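Local coordinates for protein (tenascin) (Gallus gallus, PDB 1QR4) that probably contributes to cell adhesion in the extracellular matrix, through two fibronectin type III domains that include a putative heparin-binding site, at residues L13-P18 with T87-S92; F34-L39 with V76-R81; V95-G100 with E171-I176; D159-I164 with S177-T182. All blocks are in the same frame, centred on the assembly; numbering follows the deposited sequence.

Contact 1. Residues L13-P18 with T87-S92; sequences LEVSDP and TTIKGS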
loop_
_atom_site.group_PDB
_atom_site.type_symbol
_atom_site.label_atom_id
_atom_site.label_comp_id
_atom_site.label_asym_id
_atom_site.label_seq_id
_atom_site.Cartn_x
_atom_site.Cartn_y
_atom_site.Cartn_z
ATOM N N LEU A 13 -4.325 -18.802 -9.463
ATOM C CA LEU A 13 -4.080 -17.376 -9.558
ATOM C C LEU A 13 -4.004 -16.812 -8.141
ATOM O O LEU A 13 -4.976 -16.861 -7.385
ATOM C CB LEU A 13 -5.210 -16.701 -10.328
ATOM C CG LEU A 13 -5.138 -15.175 -10.516
ATOM C CD1 LEU A 13 -3.887 -14.800 -11.319
ATOM C CD2 LEU A 13 -6.397 -14.665 -11.234
ATOM N N GLU A 14 -2.821 -16.333 -7.767
ATOM C CA GLU A 14 -2.601 -15.752 -6.445
ATOM C C GLU A 14 -1.942 -14.369 -6.527
ATOM O O GLU A 14 -1.186 -14.085 -7.460
ATOM C CB GLU A 14 -1.755 -16.690 -5.575
ATOM C CG GLU A 14 -0.361 -16.990 -6.111
ATOM C CD GLU A 14 0.527 -17.705 -5.090
ATOM O OE1 GLU A 14 0.499 -17.324 -3.891
ATOM O OE2 GLU A 14 1.254 -18.647 -5.487
ATOM N N VAL A 15 -2.275 -13.504 -5.569
ATOM C CA VAL A 15 -1.715 -12.155 -5.488
ATOM C C VAL A 15 -0.739 -12.053 -4.315
ATOM O O VAL A 15 -1.027 -12.480 -3.195
ATOM C CB VAL A 15 -2.821 -11.109 -5.345
ATOM C CG1 VAL A 15 -3.767 -11.504 -4.237
ATOM C CG2 VAL A 15 -2.230 -9.760 -5.058
ATOM N N SER A 16 0.432 -11.499 -4.591
ATOM C CA SER A 16 1.478 -11.352 -3.577
ATOM C C SER A 16 2.023 -9.913 -3.515
ATOM O O SER A 16 1.687 -9.066 -4.362
ATOM C CB SER A 16 2.624 -12.332 -3.889
ATOM O OG SER A 16 3.602 -12.359 -2.862
ATOM N N ASP A 17 2.818 -9.640 -2.478
ATOM C CA ASP A 17 3.480 -8.342 -2.263
ATOM C C ASP A 17 2.611 -7.068 -2.426
ATOM O O ASP A 17 2.924 -6.185 -3.232
ATOM C CB ASP A 17 4.744 -8.232 -3.157
ATOM C CG ASP A 17 5.599 -9.523 -3.187
ATOM O OD1 ASP A 17 5.605 -10.307 -2.210
ATOM O OD2 ASP A 17 6.286 -9.746 -4.207
ATOM N N PRO A 18 1.510 -6.953 -1.655
ATOM C CA PRO A 18 0.646 -5.769 -1.754
ATOM C C PRO A 18 1.394 -4.448 -1.519
ATOM O O PRO A 18 2.161 -4.297 -0.563
ATOM C CB PRO A 18 -0.390 -6.006 -0.650
ATOM C CG PRO A 18 -0.508 -7.493 -0.603
ATOM C CD PRO A 18 0.943 -7.935 -0.707
ATOM N N THR A 87 -10.502 -17.369 -14.316
ATOM C CA THR A 87 -9.943 -17.745 -13.032
ATOM C C THR A 87 -10.014 -16.436 -12.238
ATOM O O THR A 87 -9.501 -15.410 -12.682
ATOM C CB THR A 87 -8.527 -18.241 -13.187
ATOM O OG1 THR A 87 -8.516 -19.266 -14.182
ATOM C CG2 THR A 87 -8.023 -18.830 -11.886
ATOM N N THR A 88 -10.691 -16.456 -11.095
ATOM C CA THR A 88 -10.867 -15.237 -10.330
ATOM C C THR A 88 -10.386 -15.204 -8.890
ATOM O O THR A 88 -10.407 -16.217 -8.183
ATOM C CB THR A 88 -12.343 -14.817 -10.356
ATOM O OG1 THR A 88 -12.729 -14.523 -11.706
ATOM C CG2 THR A 88 -12.582 -13.588 -9.492
ATOM N N ILE A 89 -9.916 -14.026 -8.486
ATOM C CA ILE A 89 -9.456 -13.765 -7.128
ATOM C C ILE A 89 -9.667 -12.292 -6.815
ATOM O O ILE A 89 -9.884 -11.460 -7.710
ATOM C CB ILE A 89 -7.940 -14.024 -6.895
ATOM C CG1 ILE A 89 -7.099 -13.152 -7.828
ATOM C CG2 ILE A 89 -7.607 -15.484 -6.995
ATOM C CD1 ILE A 89 -5.745 -12.766 -7.258
ATOM N N LYS A 90 -9.566 -11.986 -5.527
ATOM C CA LYS A 90 -9.695 -10.634 -5.033
ATOM C C LYS A 90 -8.404 -10.252 -4.329
ATOM O O LYS A 90 -7.747 -11.067 -3.678
ATOM C CB LYS A 90 -10.872 -10.512 -4.074
ATOM C CG LYS A 90 -12.221 -10.617 -4.748
ATOM C CD LYS A 90 -13.358 -10.440 -3.752
ATOM C CE LYS A 90 -14.702 -10.503 -4.453
ATOM N NZ LYS A 90 -14.866 -11.781 -5.205
ATOM N N GLY A 91 -8.020 -9.006 -4.517
ATOM C CA GLY A 91 -6.816 -8.497 -3.905
ATOM C C GLY A 91 -7.040 -7.025 -3.649
ATOM O O GLY A 91 -7.554 -6.299 -4.505
ATOM N N SER A 92 -6.728 -6.597 -2.438
ATOM C CA SER A 92 -6.883 -5.208 -2.081
ATOM C C SER A 92 -5.507 -4.599 -1.869
ATOM O O SER A 92 -4.588 -5.275 -1.400
ATOM C CB SER A 92 -7.723 -5.094 -0.818
ATOM O OG SER A 92 -7.239 -5.971 0.177
#
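Leu13 and Ile89 meet where the two sheets of a fibronectin type III sandwich close at one side, between the outermost strand 11-16 of one sheet and the outermost strand 87-92 of the other. The short strands run nearly parallel, 20° apart, and their axes approach to 7.2 Å, so they are joined by side chains and not by paired backbones. Leu13 and Ile89 carry most of the contact; Ile89 can be followed outward from CB. Its CB faces the carbonyl oxygen of Leu13, and one branch, CG2, faces that same oxygen. The other branch turns between the backbone N and the carbonyl carbon (chi1 59°), which brings CG1 to 3.8 Å from Leu13 CD2, the two side chains crossing at about a right angle. At the tip, Ile89 CD1 lies 3.8 Å from Val15 CG1. A branched, purely apolar residue suits this place because its arms serve two neighbours at once. An alanine here would probably deprive Leu13 CD2 and Val15 CG1 of their apolar partner and open a gap between the sheets. Beyond it Gly91, with no side chain, lets Val15 CG1 lie 4.3 Å from its CA. Lys90, a member of the putative heparin site, points away from this interior. At the other end Thr87 divides its tasks: OG1 hydrogen-bonds to Pro10 O, while CG2 packs 3.9 Å from Leu13 CB.

Contact 2. Residues F34-L39 with V76-R81; sequences FDRYRL and VAEKGR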
loop_
_atom_site.group_PDB
_atom_site.type_symbol
_atom_site.label_atom_id
_atom_site.label_comp_id
_atom_site.label_asym_id
_atom_site.label_seq_id
_atom_site.Cartn_x
_atom_site.Cartn_y
_atom_site.Cartn_z
ATOM N N PHE A 34 -2.512 -21.990 -26.699
ATOM C CA PHE A 34 -3.263 -20.736 -26.716
ATOM C C PHE A 34 -2.536 -19.531 -27.270
ATOM O O PHE A 34 -1.347 -19.590 -27.555
ATOM C CB PHE A 34 -3.925 -20.429 -25.365
ATOM C CG PHE A 34 -3.003 -19.861 -24.335
ATOM C CD1 PHE A 34 -2.219 -20.695 -23.549
ATOM C CD2 PHE A 34 -2.958 -18.488 -24.110
ATOM C CE1 PHE A 34 -1.405 -20.168 -22.554
ATOM C CE2 PHE A 34 -2.148 -17.955 -23.118
ATOM C CZ PHE A 34 -1.371 -18.798 -22.340
ATOM N N ASP A 35 -3.283 -18.446 -27.439
ATOM C CA ASP A 35 -2.781 -17.199 -28.014
ATOM C C ASP A 35 -2.084 -16.233 -27.069
ATOM O O ASP A 35 -0.947 -15.816 -27.296
ATOM C CB ASP A 35 -3.945 -16.451 -28.667
ATOM C CG ASP A 35 -3.865 -16.432 -30.173
ATOM O OD1 ASP A 35 -3.130 -17.266 -30.761
ATOM O OD2 ASP A 35 -4.556 -15.571 -30.762
ATOM N N ARG A 36 -2.846 -15.790 -26.078
ATOM C CA ARG A 36 -2.374 -14.852 -25.088
ATOM C C ARG A 36 -3.327 -14.887 -23.909
ATOM O O ARG A 36 -4.221 -15.720 -23.853
ATOM C CB ARG A 36 -2.310 -13.452 -25.689
ATOM C CG ARG A 36 -3.567 -13.024 -26.407
ATOM C CD ARG A 36 -3.299 -11.760 -27.209
ATOM N NE ARG A 36 -4.356 -11.472 -28.177
ATOM C CZ ARG A 36 -4.235 -11.621 -29.496
ATOM N NH1 ARG A 36 -3.093 -12.058 -30.025
ATOM N NH2 ARG A 36 -5.266 -11.346 -30.289
ATOM N N TYR A 37 -3.075 -14.030 -22.931
ATOM C CA TYR A 37 -3.907 -13.947 -21.747
ATOM C C TYR A 37 -4.571 -12.585 -21.734
ATOM O O TYR A 37 -4.063 -11.641 -22.320
ATOM C CB TYR A 37 -3.052 -14.031 -20.485
ATOM C CG TYR A 37 -2.365 -15.347 -20.212
ATOM C CD1 TYR A 37 -3.005 -16.348 -19.490
ATOM C CD2 TYR A 37 -1.029 -15.537 -20.549
ATOM C CE1 TYR A 37 -2.322 -17.505 -19.101
ATOM C CE2 TYR A 37 -0.344 -16.685 -20.161
ATOM C CZ TYR A 37 -0.996 -17.661 -19.435
ATOM O OH TYR A 37 -0.312 -18.786 -19.030
ATOM N N ARG A 38 -5.713 -12.488 -21.073
ATOM C CA ARG A 38 -6.398 -11.221 -20.946
ATOM C C ARG A 38 -6.670 -11.090 -19.465
ATOM O O ARG A 38 -7.218 -11.992 -18.841
ATOM C CB ARG A 38 -7.697 -11.206 -21.731
ATOM C CG ARG A 38 -8.447 -9.901 -21.607
ATOM C CD ARG A 38 -9.817 -10.027 -22.208
ATOM N NE ARG A 38 -10.812 -9.332 -21.402
ATOM C CZ ARG A 38 -11.927 -8.788 -21.885
ATOM N NH1 ARG A 38 -12.201 -8.852 -23.186
ATOM N NH2 ARG A 38 -12.760 -8.160 -21.063
ATOM N N LEU A 39 -6.205 -9.994 -18.886
ATOM C CA LEU A 39 -6.376 -9.743 -17.466
ATOM C C LEU A 39 -7.319 -8.588 -17.320
ATOM O O LEU A 39 -7.111 -7.543 -17.928
ATOM C CB LEU A 39 -5.034 -9.366 -16.844
ATOM C CG LEU A 39 -4.990 -8.906 -15.396
ATOM C CD1 LEU A 39 -5.310 -10.059 -14.513
ATOM C CD2 LEU A 39 -3.614 -8.372 -15.059
ATOM N N VAL A 76 -7.894 -14.951 -18.009
ATOM C CA VAL A 76 -8.460 -15.891 -18.953
ATOM C C VAL A 76 -7.517 -16.111 -20.132
ATOM O O VAL A 76 -6.860 -15.179 -20.593
ATOM C CB VAL A 76 -9.821 -15.374 -19.476
ATOM C CG1 VAL A 76 -9.692 -13.956 -19.976
ATOM C CG2 VAL A 76 -10.335 -16.259 -20.586
ATOM N N ALA A 77 -7.440 -17.355 -20.600
ATOM C CA ALA A 77 -6.607 -17.698 -21.744
ATOM C C ALA A 77 -7.431 -17.591 -23.044
ATOM O O ALA A 77 -8.459 -18.247 -23.192
ATOM C CB ALA A 77 -6.027 -19.116 -21.570
ATOM N N GLU A 78 -7.026 -16.688 -23.932
ATOM C CA GLU A 78 -7.699 -16.492 -25.208
ATOM C C GLU A 78 -7.016 -17.426 -26.198
ATOM O O GLU A 78 -5.856 -17.211 -26.566
ATOM C CB GLU A 78 -7.579 -15.038 -25.679
ATOM C CG GLU A 78 -8.240 -14.009 -24.752
ATOM C CD GLU A 78 -8.250 -12.576 -25.320
ATOM O OE1 GLU A 78 -7.691 -12.337 -26.415
ATOM O OE2 GLU A 78 -8.830 -11.675 -24.676
ATOM N N LYS A 79 -7.734 -18.484 -26.587
ATOM C CA LYS A 79 -7.258 -19.522 -27.524
ATOM C C LYS A 79 -7.347 -19.138 -29.016
ATOM O O LYS A 79 -6.775 -19.816 -29.875
ATOM C CB LYS A 79 -8.019 -20.840 -27.259
ATOM C CG LYS A 79 -8.040 -21.247 -25.776
ATOM C CD LYS A 79 -8.966 -22.425 -25.489
ATOM C CE LYS A 79 -9.032 -22.719 -23.986
ATOM N NZ LYS A 79 -9.740 -23.988 -23.644
ATOM N N GLY A 80 -8.060 -18.048 -29.290
ATOM C CA GLY A 80 -8.251 -17.530 -30.636
ATOM C C GLY A 80 -9.340 -16.473 -30.531
ATOM O O GLY A 80 -9.074 -15.274 -30.438
ATOM N N ARG A 81 -10.584 -16.930 -30.545
ATOM C CA ARG A 81 -11.741 -16.053 -30.384
ATOM C C ARG A 81 -12.485 -16.652 -29.185
ATOM O O ARG A 81 -13.488 -16.102 -28.716
ATOM C CB ARG A 81 -12.623 -16.075 -31.636
ATOM C CG ARG A 81 -13.621 -14.936 -31.727
ATOM C CD ARG A 81 -14.477 -15.051 -32.988
ATOM N NE ARG A 81 -15.791 -15.639 -32.724
ATOM C CZ ARG A 81 -16.192 -16.840 -33.140
ATOM N NH1 ARG A 81 -15.387 -17.617 -33.853
ATOM N NH2 ARG A 81 -17.415 -17.261 -32.845
HETATM O O HOH W 1 -6.650 -14.036 -28.996
#
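A classic beta bulge opens the pairing of strands 36-42 and 70-78, with Asp35 and Arg36 both facing Glu78. Glu78 O takes the N-H of Asp35 at 3.0 Å and, weakly, that of Arg36; regular antiparallel pairing then follows through Tyr37 with Ala77 and Arg38 with Val76. On one face Ala77 CB sits over the Phe34 ring, 4.2 Å from its centroid and 18° off the normal, a CH-pi contact that a small methyl can make. On the other face Glu78 lies between two arginines. Its chain is extended beyond CG (chi2 -173°), and OE2 comes beside the CB and CD methylenes of Arg38, near the guanidinium plane. OE1 makes a long salt bridge, 3.9 Å, to Arg36 NE, and Asp35 OD2 is a long ion-pair partner of Arg36 NH1. The firmer acid partners are Glu52 for Arg36 and Glu50 for Arg38. A lysine in place of Glu78 would probably cost Arg36 one of its acids and crowd like charges together. Arg38, Lys79, Gly80 and Arg81 belong to the putative heparin site; the acids beside Arg38 and Arg36 are likely to temper repulsion between these arginines, consistent with a surface still basic enough for a sulphated polysaccharide.

Contact 3. Residues V95-G100 with E171-I176; sequences VGSPKG and EESEPI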
loop_
_atom_site.group_PDB
_atom_site.type_symbol
_atom_site.label_atom_id
_atom_site.label_comp_id
_atom_site.label_asym_id
_atom_site.label_seq_id
_atom_site.Cartn_x
_atom_site.Cartn_y
_atom_site.Cartn_z
ATOM N N VAL A 95 -3.293 0.329 2.558
ATOM C CA VAL A 95 -3.639 1.729 2.828
ATOM C C VAL A 95 -2.452 2.653 2.509
ATOM O O VAL A 95 -1.291 2.237 2.592
ATOM C CB VAL A 95 -4.099 1.919 4.304
ATOM C CG1 VAL A 95 -3.026 1.445 5.267
ATOM C CG2 VAL A 95 -4.462 3.370 4.573
ATOM N N GLY A 96 -2.752 3.889 2.114
ATOM C CA GLY A 96 -1.706 4.847 1.772
ATOM C C GLY A 96 -0.884 5.491 2.890
ATOM O O GLY A 96 -1.392 5.749 3.990
ATOM N N SER A 97 0.396 5.740 2.593
ATOM C CA SER A 97 1.338 6.389 3.522
ATOM C C SER A 97 1.124 7.904 3.497
ATOM O O SER A 97 0.707 8.442 2.464
ATOM C CB SER A 97 2.789 6.186 3.053
ATOM O OG SER A 97 3.202 4.839 3.051
ATOM N N PRO A 98 1.399 8.611 4.625
ATOM C CA PRO A 98 1.231 10.069 4.629
ATOM C C PRO A 98 2.320 10.546 3.665
ATOM O O PRO A 98 3.320 9.850 3.473
ATOM C CB PRO A 98 1.559 10.449 6.069
ATOM C CG PRO A 98 1.167 9.239 6.836
ATOM C CD PRO A 98 1.728 8.135 5.979
ATOM N N LYS A 99 2.130 11.700 3.037
ATOM C CA LYS A 99 3.095 12.181 2.047
ATOM C C LYS A 99 4.340 12.967 2.485
ATOM O O LYS A 99 5.393 12.848 1.854
ATOM C CB LYS A 99 2.360 12.916 0.921
ATOM C CG LYS A 99 1.420 12.028 0.109
ATOM C CD LYS A 99 2.152 10.804 -0.467
ATOM C CE LYS A 99 3.200 11.188 -1.523
ATOM N NZ LYS A 99 2.601 11.810 -2.755
ATOM N N GLY A 100 4.247 13.745 3.557
ATOM C CA GLY A 100 5.418 14.497 3.967
ATOM C C GLY A 100 5.516 14.833 5.436
ATOM O O GLY A 100 4.640 15.487 6.006
ATOM N N GLU A 171 -5.389 -2.564 8.870
ATOM C CA GLU A 171 -4.371 -2.295 7.877
ATOM C C GLU A 171 -3.545 -1.087 8.269
ATOM O O GLU A 171 -4.080 -0.074 8.739
ATOM C CB GLU A 171 -5.007 -2.072 6.501
ATOM C CG GLU A 171 -5.659 -3.314 5.917
ATOM C CD GLU A 171 -4.704 -4.496 5.858
ATOM O OE1 GLU A 171 -3.906 -4.563 4.898
ATOM O OE2 GLU A 171 -4.747 -5.353 6.774
ATOM N N GLU A 172 -2.233 -1.229 8.126
ATOM C CA GLU A 172 -1.318 -0.149 8.427
ATOM C C GLU A 172 -0.304 -0.024 7.308
ATOM O O GLU A 172 0.430 -0.963 6.992
ATOM C CB GLU A 172 -0.642 -0.354 9.767
ATOM C CG GLU A 172 0.285 -1.511 9.838
ATOM C CD GLU A 172 0.898 -1.635 11.208
ATOM O OE1 GLU A 172 0.300 -1.123 12.180
ATOM O OE2 GLU A 172 1.983 -2.240 11.316
ATOM N N SER A 173 -0.269 1.160 6.718
ATOM C CA SER A 173 0.604 1.445 5.601
ATOM C C SER A 173 2.096 1.419 5.875
ATOM O O SER A 173 2.568 0.996 6.935
ATOM C CB SER A 173 0.246 2.809 5.027
ATOM O OG SER A 173 0.438 3.820 5.995
ATOM N N GLU A 174 2.827 1.784 4.829
ATOM C CA GLU A 174 4.271 1.910 4.881
ATOM C C GLU A 174 4.516 3.245 5.592
ATOM O O GLU A 174 3.777 4.218 5.394
ATOM C CB GLU A 174 4.841 1.922 3.467
ATOM C CG GLU A 174 5.015 0.534 2.932
ATOM C CD GLU A 174 5.861 -0.305 3.864
ATOM O OE1 GLU A 174 7.078 -0.035 3.956
ATOM O OE2 GLU A 174 5.314 -1.209 4.536
ATOM N N PRO A 175 5.518 3.297 6.470
ATOM C CA PRO A 175 5.804 4.536 7.194
ATOM C C PRO A 175 6.668 5.485 6.400
ATOM O O PRO A 175 7.303 5.089 5.413
ATOM C CB PRO A 175 6.590 4.033 8.387
ATOM C CG PRO A 175 7.428 2.961 7.761
ATOM C CD PRO A 175 6.459 2.230 6.855
ATOM N N ILE A 176 6.647 6.749 6.813
ATOM C CA ILE A 176 7.491 7.796 6.238
ATOM C C ILE A 176 8.245 8.264 7.469
ATOM O O ILE A 176 7.748 8.128 8.590
ATOM C CB ILE A 176 6.691 8.990 5.716
ATOM C CG1 ILE A 176 5.770 9.514 6.809
ATOM C CG2 ILE A 176 5.920 8.611 4.485
ATOM C CD1 ILE A 176 5.038 10.750 6.415
HETATM O O HOH W 2 1.684 1.261 2.263
#
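Pro98 carries its ring against the end of Ile176, with CB 3.5 Å from Ile176 CD1. The isoleucine places CG1 between its backbone N and carbonyl carbon (chi1 53°); CD1 at its end lies beside the proline, while the CG2 branch faces Pro98 O. Rigid ring and branched chain thus fit without needing any polar partner. At the other end Val95 turns CG1 toward the backbone of Glu172 and Ser173, 3.6 Å from Ser173 CB. Serines fill the middle, where small side chains with a hydroxyl can reach the main chain. Ser173 OG bonds chiefly to Ser166 N, on the adjoining strand, and its 3.3 Å approach to Gly96 O is weak. Ser97 OG lies close to Glu174 O, but the spacing is too short for a bond to be trusted; the hydroxyl of Ser97 has a hydrogen-bond partner in Glu20 of the first domain. A water spans the two segments, donating to Val95 O at 3.1 Å and accepting from Glu174 N at 2.9 Å. The end-to-end directions differ by only 17°, so the lead-in to strand 101-104 runs alongside the start of 171-181, in the way the first and last strands lie side by side in fibronectin type III sandwiches.

Contact 4. Residues D159-I164 with S177-T182; sequences DYNVNI and SGILKT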
loop_
_atom_site.group_PDB
_atom_site.type_symbol
_atom_site.label_atom_id
_atom_site.label_comp_id
_atom_site.label_asym_id
_atom_site.label_seq_id
_atom_site.Cartn_x
_atom_site.Cartn_y
_atom_site.Cartn_z
ATOM N N ASP A 159 19.123 13.787 18.104
ATOM C CA ASP A 159 18.406 13.516 16.866
ATOM C C ASP A 159 17.418 12.377 17.071
ATOM O O ASP A 159 17.781 11.299 17.567
ATOM C CB ASP A 159 19.382 13.189 15.739
ATOM C CG ASP A 159 19.939 14.431 15.061
ATOM O OD1 ASP A 159 19.216 15.452 14.961
ATOM O OD2 ASP A 159 21.101 14.376 14.609
ATOM N N TYR A 160 16.172 12.628 16.678
ATOM C CA TYR A 160 15.087 11.671 16.833
ATOM C C TYR A 160 14.564 11.105 15.524
ATOM O O TYR A 160 14.196 11.866 14.627
ATOM C CB TYR A 160 13.928 12.350 17.567
ATOM C CG TYR A 160 14.068 12.385 19.075
ATOM C CD1 TYR A 160 13.922 11.218 19.827
ATOM C CD2 TYR A 160 14.293 13.586 19.758
ATOM C CE1 TYR A 160 13.989 11.238 21.226
ATOM C CE2 TYR A 160 14.361 13.619 21.160
ATOM C CZ TYR A 160 14.202 12.437 21.888
ATOM O OH TYR A 160 14.212 12.430 23.270
ATOM N N ASN A 161 14.525 9.777 15.411
ATOM C CA ASN A 161 13.982 9.121 14.213
ATOM C C ASN A 161 12.462 9.119 14.402
ATOM O O ASN A 161 11.971 8.565 15.377
ATOM C CB ASN A 161 14.488 7.686 14.122
ATOM C CG ASN A 161 15.422 7.462 12.936
ATOM O OD1 ASN A 161 15.282 8.086 11.881
ATOM N ND2 ASN A 161 16.363 6.535 13.098
ATOM N N VAL A 162 11.729 9.765 13.500
ATOM C CA VAL A 162 10.278 9.856 13.623
ATOM C C VAL A 162 9.544 9.280 12.447
ATOM O O VAL A 162 9.565 9.845 11.363
ATOM C CB VAL A 162 9.801 11.317 13.788
ATOM C CG1 VAL A 162 8.272 11.396 13.765
ATOM C CG2 VAL A 162 10.337 11.892 15.086
ATOM N N ASN A 163 8.799 8.216 12.727
ATOM C CA ASN A 163 8.010 7.492 11.741
ATOM C C ASN A 163 6.526 7.744 11.945
ATOM O O ASN A 163 6.049 7.873 13.072
ATOM C CB ASN A 163 8.268 6.000 11.884
ATOM C CG ASN A 163 9.752 5.660 11.903
ATOM O OD1 ASN A 163 10.306 5.298 12.943
ATOM N ND2 ASN A 163 10.398 5.757 10.747
ATOM N N ILE A 164 5.802 7.814 10.840
ATOM C CA ILE A 164 4.359 8.021 10.865
ATOM C C ILE A 164 3.728 6.979 9.937
ATOM O O ILE A 164 4.200 6.766 8.813
ATOM C CB ILE A 164 3.988 9.433 10.406
ATOM C CG1 ILE A 164 4.652 10.456 11.335
ATOM C CG2 ILE A 164 2.470 9.608 10.415
ATOM C CD1 ILE A 164 4.447 11.899 10.915
ATOM N N SER A 177 9.451 8.775 7.298
ATOM C CA SER A 177 10.147 9.241 8.472
ATOM C C SER A 177 10.981 10.472 8.235
ATOM O O SER A 177 11.192 10.894 7.105
ATOM C CB SER A 177 10.988 8.129 9.081
ATOM O OG SER A 177 12.071 7.799 8.239
ATOM N N GLY A 178 11.413 11.066 9.335
ATOM C CA GLY A 178 12.244 12.242 9.276
ATOM C C GLY A 178 13.044 12.314 10.554
ATOM O O GLY A 178 12.752 11.607 11.521
ATOM N N ILE A 179 14.096 13.122 10.540
ATOM C CA ILE A 179 14.935 13.305 11.720
ATOM C C ILE A 179 14.459 14.542 12.468
ATOM O O ILE A 179 14.190 15.582 11.859
ATOM C CB ILE A 179 16.415 13.551 11.359
ATOM C CG1 ILE A 179 16.989 12.389 10.527
ATOM C CG2 ILE A 179 17.211 13.780 12.642
ATOM C CD1 ILE A 179 17.620 11.263 11.343
ATOM N N LEU A 180 14.317 14.414 13.780
ATOM C CA LEU A 180 13.911 15.540 14.599
ATOM C C LEU A 180 15.071 15.910 15.511
ATOM O O LEU A 180 15.518 15.091 16.322
ATOM C CB LEU A 180 12.696 15.205 15.450
ATOM C CG LEU A 180 12.322 16.374 16.365
ATOM C CD1 LEU A 180 11.904 17.576 15.521
ATOM C CD2 LEU A 180 11.221 15.959 17.319
ATOM N N LYS A 181 15.545 17.147 15.364
ATOM C CA LYS A 181 16.649 17.694 16.143
ATOM C C LYS A 181 16.116 18.614 17.229
ATOM O O LYS A 181 15.604 19.698 16.935
ATOM C CB LYS A 181 17.601 18.472 15.228
ATOM C CG LYS A 181 17.008 18.955 13.895
ATOM C CD LYS A 181 15.898 19.994 14.050
ATOM C CE LYS A 181 15.238 20.302 12.700
ATOM N NZ LYS A 181 14.599 19.111 12.060
ATOM N N THR A 182 16.246 18.176 18.480
ATOM C CA THR A 182 15.773 18.934 19.647
ATOM C C THR A 182 16.498 20.262 19.892
ATOM O O THR A 182 17.712 20.240 20.205
ATOM C CB THR A 182 15.834 18.081 20.952
ATOM O OG1 THR A 182 16.999 17.243 20.945
ATOM C CG2 THR A 182 14.590 17.226 21.096
#
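Tyr160 and Leu180 stand side by side on the inner face of an antiparallel hairpin, CB to CB at 3.8 Å. From this shared base their outer parts diverge. Tyr160 sets CG anti to its own carbonyl carbon (chi1 -82°), whereas Leu180 sets CG anti to its backbone N (chi1 177°). The tyrosine ring meets Thr182 with its edge: CG2 of the threonine lies in the ring plane, 3.6 Å from CE2. Val162, on the same face, crosses Leu180 obliquely and brings CG2 to 4.1 Å from its CB. Its cross-strand mate is Gly178, which adds no side chain to that face. Between the residues of this inner row the backbones are bonded both ways, Tyr160 N to Leu180 O at 2.6 Å and Val162 N to Gly178 O at 2.9 Å, each with a reciprocal partner.

The other face is mostly polar, with Ile179 as its apolar member. There Asp159 slants across Ile179 and Lys181, its OD1 3.5 Å from Ile179 CG2. The Lys181 chain bends at chi2 and chi4, and its NZ remains 6.6 Å from Asp159 OD1, so their charges do not touch. Asn161 turns OD1 toward Ile179 CD1.

Tyr160 OH reaches back to Val155 N, the arrangement of a tyrosine corner, and Thr182 OG1 bonds to Val158 O. Strand 159-168 lies between 124-131 and the outermost strand 171-181, while Val162 and Leu180 pack against Phe103 of strand 101-104, across the sandwich.

From the N terminus, contact 1 closes a long loop of the first domain, bringing its first strand, 11-16, to its last, 87-92, at one side of the sandwich. Contact 2 falls within that loop, pairing strands 36-42 and 70-78 in the sheet to which 87-92 also belongs; the two centres are 19 Å apart. The chain then passes almost at once from 87-92 into 95-100, where contact 3 opens the second domain and closes on 171-176. Contact 4 crosses it in sequence, since 159-164 precedes 171-176 and 177-182 follows. Both use strand 171-181, and Ile176 O probably bonds to Ile164 N where they touch. Contacts 2 and 4 lie about 51 Å apart, centre to centre.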